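Local coordinates for protein ADP-dependent (S)-NAD(P)H-hydrate dehydratase (Enterococcus faecalis, PDB 2R3B) that probably dehydrates the S-form of hydrated NAD(P)H at the expense of ADP, helping to repair damaged NADH and NADPH as a ribokinase-like homotetrameric enzyme, at residues B[48-53]-B[107-112]; B[136-141]-B[161-166]; B[226-231]-B[274-279]. All coordinates share one frame; numbering follows the deposited sequence. Where two conformers were deposited one is given.

Interaction 1: B[48-53]-B[107-112]; sequences VLIGGN and NVVEQA
V48 carries most of this contact, its side chain reaching from the strand to the C-terminal part of helix 102-111. From CB outward, the valine first lies against A112, with V48 CB 4.1 Å from A112 CB. The branch CG2 then goes deepest. V48 CG2 sits 3.6 Å from A112 CB and 3.4 Å from the carbonyl oxygen V108 O, and it also reaches V108 CG2 at 4.3 Å. The other branch covers the neighbouring part of the helix more loosely, V48 CG1 coming within 4.4 Å of V109 CG2. The torsion explains this split: CG1 is anti to the backbone N (chi1 176°), which puts CG2 beside that nitrogen, where it meets V108 O and A112 CB.

Two residues on, I50 points from the same side of the strand. Its extended chain meets V109 at about a right angle, with I50 CD1 4.1 Å from V109 CG2. No hydrogen bond joins the two segments, and all five touching residues are buried. I78 of strand 74-78 adds to the apolar layer by touching V48, V108 and V109, while I115 of strand 114-117 meets both I50 and V109. V108 also packs on Q55 of the second subunit.

Strand 48-50 and helix 107-111 have axes 9.3 Å apart at closest approach, their directions at 128°. Helix 102-111 is the connection of a beta-alpha-beta crossover from strand 95-97 to strand 114-117, and V48 and I50 pack against it from a strand between these two, in the parallel part of the mixed sheet of a ribokinase-like fold.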
# COMPACT_ATOMS: atom_id res chain seq x y z
N VAL B 48 -12.06 12.46 -16.23
CA VAL B 48 -10.69 12.87 -16.19
C VAL B 48 -10.49 13.80 -14.98
O VAL B 48 -11.21 14.79 -14.84
CB VAL B 48 -10.26 13.58 -17.51
CG1 VAL B 48 -8.80 14.09 -17.37
CG2 VAL B 48 -10.35 12.64 -18.70
N LEU B 49 -9.54 13.44 -14.12
CA LEU B 49 -9.23 14.21 -12.91
C LEU B 49 -7.89 14.89 -13.13
O LEU B 49 -6.90 14.23 -13.49
CB LEU B 49 -9.15 13.26 -11.71
CG LEU B 49 -10.32 12.30 -11.47
CD1 LEU B 49 -10.01 11.43 -10.22
CD2 LEU B 49 -11.63 13.06 -11.31
N ILE B 50 -7.82 16.19 -12.91
CA ILE B 50 -6.62 16.96 -13.20
C ILE B 50 -6.14 17.74 -11.99
O ILE B 50 -6.89 18.53 -11.43
CB ILE B 50 -6.91 17.97 -14.35
CG1 ILE B 50 -7.58 17.24 -15.52
CG2 ILE B 50 -5.61 18.71 -14.74
CD1 ILE B 50 -7.98 18.13 -16.70
N GLY B 51 -4.91 17.45 -11.53
CA GLY B 51 -4.36 18.14 -10.35
C GLY B 51 -3.15 17.42 -9.85
O GLY B 51 -2.59 16.57 -10.55
N GLY B 52 -2.76 17.75 -8.63
CA GLY B 52 -1.62 17.14 -8.00
C GLY B 52 -0.31 17.56 -8.62
O GLY B 52 0.28 16.84 -9.49
N ASN B 53 0.20 18.68 -8.16
CA ASN B 53 1.54 19.09 -8.54
C ASN B 53 2.54 18.29 -7.70
O ASN B 53 2.15 17.30 -7.09
CB ASN B 53 1.73 20.62 -8.49
CG ASN B 53 1.81 21.16 -7.08
OD1 ASN B 53 1.88 20.40 -6.10
ND2 ASN B 53 1.92 22.49 -6.99
N ASN B 107 -6.07 14.51 -25.68
CA ASN B 107 -6.86 13.40 -26.14
C ASN B 107 -7.81 12.92 -25.07
O ASN B 107 -9.00 12.71 -25.32
CB ASN B 107 -5.93 12.27 -26.56
CG ASN B 107 -6.58 11.24 -27.42
OD1 ASN B 107 -7.80 11.17 -27.60
ND2 ASN B 107 -5.73 10.42 -28.02
N VAL B 108 -7.28 12.72 -23.87
CA VAL B 108 -8.11 12.22 -22.78
C VAL B 108 -9.16 13.25 -22.36
O VAL B 108 -10.30 12.89 -22.05
CB VAL B 108 -7.31 11.64 -21.58
CG1 VAL B 108 -6.31 10.56 -22.05
CG2 VAL B 108 -6.61 12.69 -20.78
N VAL B 109 -8.81 14.52 -22.35
CA VAL B 109 -9.82 15.54 -22.06
C VAL B 109 -10.92 15.58 -23.14
O VAL B 109 -12.11 15.72 -22.82
CB VAL B 109 -9.16 16.93 -21.90
CG1 VAL B 109 -10.22 18.01 -21.93
CG2 VAL B 109 -8.30 16.95 -20.65
N GLU B 110 -10.54 15.43 -24.40
CA GLU B 110 -11.49 15.43 -25.52
C GLU B 110 -12.53 14.31 -25.42
O GLU B 110 -13.70 14.50 -25.76
CB GLU B 110 -10.75 15.31 -26.83
CG GLU B 110 -11.55 15.67 -28.05
CD GLU B 110 -12.46 14.56 -28.56
OE1 GLU B 110 -12.19 13.34 -28.29
OE2 GLU B 110 -13.44 14.89 -29.29
N GLN B 111 -12.11 13.15 -24.92
CA GLN B 111 -12.98 11.99 -24.73
C GLN B 111 -13.80 11.97 -23.43
O GLN B 111 -14.69 11.12 -23.26
CB GLN B 111 -12.14 10.74 -24.70
CG GLN B 111 -11.47 10.44 -26.00
CD GLN B 111 -10.75 9.13 -25.91
OE1 GLN B 111 -11.37 8.08 -25.64
NE2 GLN B 111 -9.44 9.16 -26.09
N ALA B 112 -13.49 12.85 -22.50
CA ALA B 112 -14.09 12.79 -21.17
C ALA B 112 -15.57 13.14 -21.19
O ALA B 112 -15.99 14.03 -21.95
CB ALA B 112 -13.37 13.71 -20.24

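Interaction 2: B[136-141]-B[161-166]; sequences AQHQKQ and LTYPEK. With EDO (1,2-ethanediol), chain P; EDO (1,2-ethanediol), chain O.
The tight part of this contact is the ring of Y163, held between two aliphatic groups. K140 CB lies over one face, 3.8 Å from the ring centroid and 11° off the normal, a CH-pi contact; the methyl T162 CG2 covers the opposite face. The edge is occupied too, with H138 O near the ring plane, 3.6 Å from Y163 CE2. H138 in turn presents its own ring edge to Y163, H138 CE1 lying 3.6 Å from Y163 O. Water 1 bridges H138 ND1 and Y163 N, while H138 NE2 is bonded to Q142 O, so both ring nitrogens have partners and the imidazole is fixed in rotation.

Outward, the packing gives way to charge and solvent. With CG anti to its backbone N (chi1 -169°), K140 runs across Y163, then bends at its last torsion to bring NZ to E165 OE2 at 2.5 Å, a short salt bridge in which NZ meets OE2 on its syn side, 31° out of the carboxylate plane. Water 2 donates to K140 O and E165 OE2 and accepts from K166 NZ. K166 lays its CD 3.7 Å from Q141 O; its amine also bonds to an ethanediol, probably from the crystallisation liquor, and makes a cation-pi contact with W143.

The chemistry implies a two-sided surface joint between the turn after helix 125-137 and the loop before strand 167-170: apolar packing round the Y163 ring, and beyond it a charged, water-bridged side.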
# COMPACT_ATOMS: atom_id res chain seq x y z
N ALA B 136 -10.15 26.16 -22.62
CA ALA B 136 -10.23 26.38 -24.08
C ALA B 136 -10.86 25.18 -24.77
O ALA B 136 -11.66 25.32 -25.70
CB ALA B 136 -8.85 26.63 -24.64
N GLN B 137 -10.49 23.99 -24.29
CA GLN B 137 -10.90 22.73 -24.90
C GLN B 137 -12.33 22.28 -24.55
O GLN B 137 -12.91 21.44 -25.23
CB GLN B 137 -9.91 21.63 -24.48
CG GLN B 137 -9.93 20.49 -25.43
CD GLN B 137 -9.03 19.35 -25.03
OE1 GLN B 137 -8.00 19.54 -24.37
NE2 GLN B 137 -9.37 18.17 -25.51
N HIS B 138 -12.88 22.81 -23.47
CA HIS B 138 -14.18 22.36 -22.94
C HIS B 138 -15.29 22.33 -23.97
O HIS B 138 -15.48 23.31 -24.69
CB HIS B 138 -14.61 23.26 -21.75
CG HIS B 138 -15.91 22.87 -21.11
ND1 HIS B 138 -16.89 23.79 -20.81
CD2 HIS B 138 -16.37 21.68 -20.66
CE1 HIS B 138 -17.91 23.18 -20.22
NE2 HIS B 138 -17.62 21.89 -20.13
N GLN B 139 -16.04 21.23 -23.97
CA GLN B 139 -17.13 20.99 -24.91
C GLN B 139 -18.42 21.10 -24.17
O GLN B 139 -18.52 20.77 -22.97
CB GLN B 139 -17.04 19.59 -25.52
CG GLN B 139 -15.80 19.35 -26.37
CD GLN B 139 -15.59 17.88 -26.62
OE1 GLN B 139 -16.44 17.24 -27.20
NE2 GLN B 139 -14.48 17.35 -26.19
N LYS B 140 -19.44 21.53 -24.90
CA LYS B 140 -20.69 21.90 -24.28
C LYS B 140 -21.28 20.78 -23.45
O LYS B 140 -21.83 21.02 -22.38
CB LYS B 140 -21.70 22.33 -25.34
CG LYS B 140 -22.93 23.00 -24.78
CD LYS B 140 -23.85 23.47 -25.91
CE LYS B 140 -25.22 23.89 -25.38
NZ LYS B 140 -25.15 25.14 -24.55
N GLN B 141 -21.18 19.55 -23.95
CA GLN B 141 -21.80 18.42 -23.27
C GLN B 141 -21.04 17.86 -22.06
O GLN B 141 -21.54 16.98 -21.36
CB GLN B 141 -22.07 17.29 -24.25
CG GLN B 141 -20.87 16.41 -24.62
CD GLN B 141 -19.87 17.08 -25.51
OE1 GLN B 141 -20.13 18.15 -26.07
NE2 GLN B 141 -18.69 16.45 -25.66
N LEU B 161 -16.49 31.86 -19.19
CA LEU B 161 -16.94 30.54 -19.52
C LEU B 161 -17.75 30.51 -20.80
O LEU B 161 -18.73 31.24 -20.92
CB LEU B 161 -17.82 30.01 -18.38
CG LEU B 161 -17.09 29.79 -17.06
CD1 LEU B 161 -18.15 29.43 -16.00
CD2 LEU B 161 -16.03 28.67 -17.18
N THR B 162 -17.40 29.62 -21.72
CA THR B 162 -18.14 29.44 -22.96
C THR B 162 -19.46 28.69 -22.77
O THR B 162 -20.48 29.10 -23.32
CB THR B 162 -17.28 28.69 -24.02
OG1 THR B 162 -16.02 29.37 -24.18
CG2 THR B 162 -18.00 28.62 -25.34
N TYR B 163 -19.44 27.61 -21.99
CA TYR B 163 -20.63 26.81 -21.72
C TYR B 163 -20.76 26.68 -20.21
O TYR B 163 -20.41 25.64 -19.65
CB TYR B 163 -20.55 25.42 -22.39
CG TYR B 163 -20.13 25.49 -23.84
CD1 TYR B 163 -20.98 26.05 -24.79
CD2 TYR B 163 -18.89 25.01 -24.27
CE1 TYR B 163 -20.61 26.15 -26.12
CE2 TYR B 163 -18.50 25.12 -25.60
CZ TYR B 163 -19.38 25.68 -26.53
OH TYR B 163 -19.02 25.79 -27.85
N PRO B 164 -21.28 27.72 -19.54
CA PRO B 164 -21.29 27.74 -18.07
C PRO B 164 -22.28 26.79 -17.41
O PRO B 164 -22.09 26.42 -16.25
CB PRO B 164 -21.63 29.19 -17.75
CG PRO B 164 -22.41 29.66 -18.92
CD PRO B 164 -21.82 28.97 -20.11
N GLU B 165 -23.31 26.38 -18.15
CA GLU B 165 -24.39 25.59 -17.59
C GLU B 165 -23.93 24.23 -17.06
O GLU B 165 -24.55 23.70 -16.12
CB GLU B 165 -25.51 25.38 -18.62
CG GLU B 165 -25.14 24.59 -19.85
CD GLU B 165 -24.52 25.39 -21.04
OE1 GLU B 165 -24.04 26.55 -20.91
OE2 GLU B 165 -24.48 24.80 -22.14
N LYS B 166 -22.87 23.66 -17.63
CA LYS B 166 -22.33 22.42 -17.05
C LYS B 166 -21.01 22.62 -16.30
O LYS B 166 -20.28 21.66 -16.06
CB LYS B 166 -22.21 21.30 -18.08
CG LYS B 166 -23.57 20.61 -18.41
CD LYS B 166 -23.32 19.42 -19.31
CE LYS B 166 -24.51 18.58 -19.49
NZ LYS B 166 -25.62 19.42 -20.01
C1 EDO P . -26.79 21.72 -17.02
O1 EDO P . -27.30 20.76 -17.96
C2 EDO P . -27.80 22.01 -15.92
O2 EDO P . -28.40 20.81 -15.41
C1 EDO O . -26.24 26.12 -13.97
O1 EDO O . -26.72 25.19 -14.95
C2 EDO O . -26.94 25.85 -12.65
O2 EDO O . -28.25 25.33 -12.96
O HOH W 1 -16.88 26.48 -21.00
O HOH W 2 -24.65 21.85 -21.86

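Interaction 3: B[226-231]-B[274-279]; sequences PGMATG and YVVLPT
G227 O accepts the one hydrogen bond across this contact, from V276 N at 2.8 Å, an almost straight link (174° at the hydrogen) although the donor stands 40° out of the carbonyl plane. The two chains come close here, with G227 CA only 3.5 Å from Y274 O.

Side chains gather round that same oxygen. V275 CG2 approaches G227 O to 3.4 Å and also touches T230 CB, the two side chains crossing at about a right angle. V275 turns CG2 across because its chi1 of 67° puts CG1 between N and the carbonyl carbon and CG2 opposite the nitrogen. T230 CG2 extends the contact, lying 3.5 Å from V276 O and 3.8 Å from P278 CD. P278 CG touches G231 O, at 3.6 Å. The selenomethionine M228 brushes V276 CB through CG, and both side chains also reach I281 of helix 278-292.

P278, at the N-terminal end of the 278-292 region, touches T233 and T236 of helix 233-247, whose first turn holds G234 and D235, predicted to bind AMP and (6S)-NADPHX. The third subunit lies close by, Y274 OH bonding to T33 O of that chain.

Chemically, one nearly straight backbone bond, with V275 and V276 carbons close round its acceptor, joins the loop before the predicted nucleotide site to the chain entering helix 278-292, consistent with that bond helping to place the loop.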
# COMPACT_ATOMS: atom_id res chain seq x y z
N PRO B 226 -17.10 18.41 12.46
CA PRO B 226 -15.69 18.82 12.52
C PRO B 226 -14.64 17.71 12.57
O PRO B 226 -13.46 18.01 12.45
CB PRO B 226 -15.63 19.69 13.80
CG PRO B 226 -16.77 19.24 14.61
CD PRO B 226 -17.84 18.77 13.68
N GLY B 227 -15.05 16.45 12.70
CA GLY B 227 -14.14 15.31 12.49
C GLY B 227 -13.65 15.17 11.05
O GLY B 227 -12.64 14.52 10.78
N MSE B 228 -14.35 15.83 10.12
CA MSE B 228 -14.02 15.83 8.70
C MSE B 228 -13.13 17.01 8.32
O MSE B 228 -12.77 17.18 7.17
CB MSE B 228 -15.31 15.87 7.88
CG MSE B 228 -16.18 14.64 8.03
SE MSE B 228 -17.97 14.93 7.28
CE MSE B 228 -17.39 15.03 5.42
N ALA B 229 -12.79 17.85 9.30
CA ALA B 229 -12.01 19.07 9.06
C ALA B 229 -10.52 18.70 8.99
O ALA B 229 -9.72 19.04 9.88
CB ALA B 229 -12.25 20.09 10.15
N THR B 230 -10.16 17.99 7.94
CA THR B 230 -8.82 17.50 7.80
C THR B 230 -8.47 17.52 6.31
O THR B 230 -9.35 17.47 5.44
CB THR B 230 -8.65 16.08 8.40
OG1 THR B 230 -7.27 15.70 8.34
CG2 THR B 230 -9.48 15.03 7.68
N GLY B 231 -7.18 17.64 6.01
CA GLY B 231 -6.77 17.71 4.60
C GLY B 231 -7.22 16.51 3.80
O GLY B 231 -6.97 15.38 4.21
N TYR B 274 -12.36 10.02 15.93
CA TYR B 274 -12.20 11.42 16.33
C TYR B 274 -11.93 12.32 15.10
O TYR B 274 -12.55 13.38 14.95
CB TYR B 274 -11.07 11.51 17.32
CG TYR B 274 -10.88 12.87 17.93
CD1 TYR B 274 -11.74 13.33 18.92
CD2 TYR B 274 -9.85 13.69 17.52
CE1 TYR B 274 -11.59 14.59 19.48
CE2 TYR B 274 -9.66 14.95 18.09
CZ TYR B 274 -10.55 15.39 19.09
OH TYR B 274 -10.36 16.64 19.64
N VAL B 275 -11.03 11.88 14.22
CA VAL B 275 -10.84 12.47 12.90
C VAL B 275 -11.20 11.38 11.90
O VAL B 275 -10.86 10.18 12.10
CB VAL B 275 -9.41 13.02 12.67
CG1 VAL B 275 -8.41 11.91 12.64
CG2 VAL B 275 -9.34 13.80 11.37
N VAL B 276 -11.90 11.80 10.85
CA VAL B 276 -12.37 10.91 9.80
C VAL B 276 -11.38 11.02 8.62
O VAL B 276 -11.32 12.03 7.94
CB VAL B 276 -13.76 11.28 9.31
CG1 VAL B 276 -14.19 10.35 8.17
CG2 VAL B 276 -14.79 11.21 10.52
N LEU B 277 -10.58 10.00 8.44
CA LEU B 277 -9.61 9.97 7.34
C LEU B 277 -10.39 10.01 6.05
O LEU B 277 -11.29 9.19 5.84
CB LEU B 277 -8.77 8.71 7.40
CG LEU B 277 -7.77 8.50 8.53
CD1 LEU B 277 -7.09 7.13 8.34
CD2 LEU B 277 -6.76 9.64 8.64
N PRO B 278 -10.08 10.98 5.17
CA PRO B 278 -10.91 11.08 3.95
C PRO B 278 -10.98 9.83 3.08
O PRO B 278 -12.02 9.56 2.43
CB PRO B 278 -10.22 12.21 3.19
CG PRO B 278 -9.67 13.05 4.22
CD PRO B 278 -9.12 12.08 5.24
N THR B 279 -9.89 9.07 3.03
CA THR B 279 -9.89 7.84 2.28
C THR B 279 -10.87 6.81 2.83
O THR B 279 -11.35 5.98 2.06
CB THR B 279 -8.50 7.23 2.21
OG1 THR B 279 -8.04 7.00 3.53
CG2 THR B 279 -7.54 8.20 1.51

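Running from the N terminus, interaction 1 closes a loop of 53 intervening residues, bringing the helix that precedes strand 114-117 back onto strand 46-50. Interaction 2 closes a shorter one, joining the end of helix 125-137 to the loop before strand 167-170, and interaction 3 closes the last, from the loop before helix 233-247 to the start of helix 278-292. The three are in series: none nests or crosses. Interactions 1 and 2 nevertheless touch, through Q139 NE2 bonded to E110 O and V109 packed on Q137. Interaction 3 stands apart, its centre about 33 Å from that of interaction 2, on the opposite side of the chain's centre.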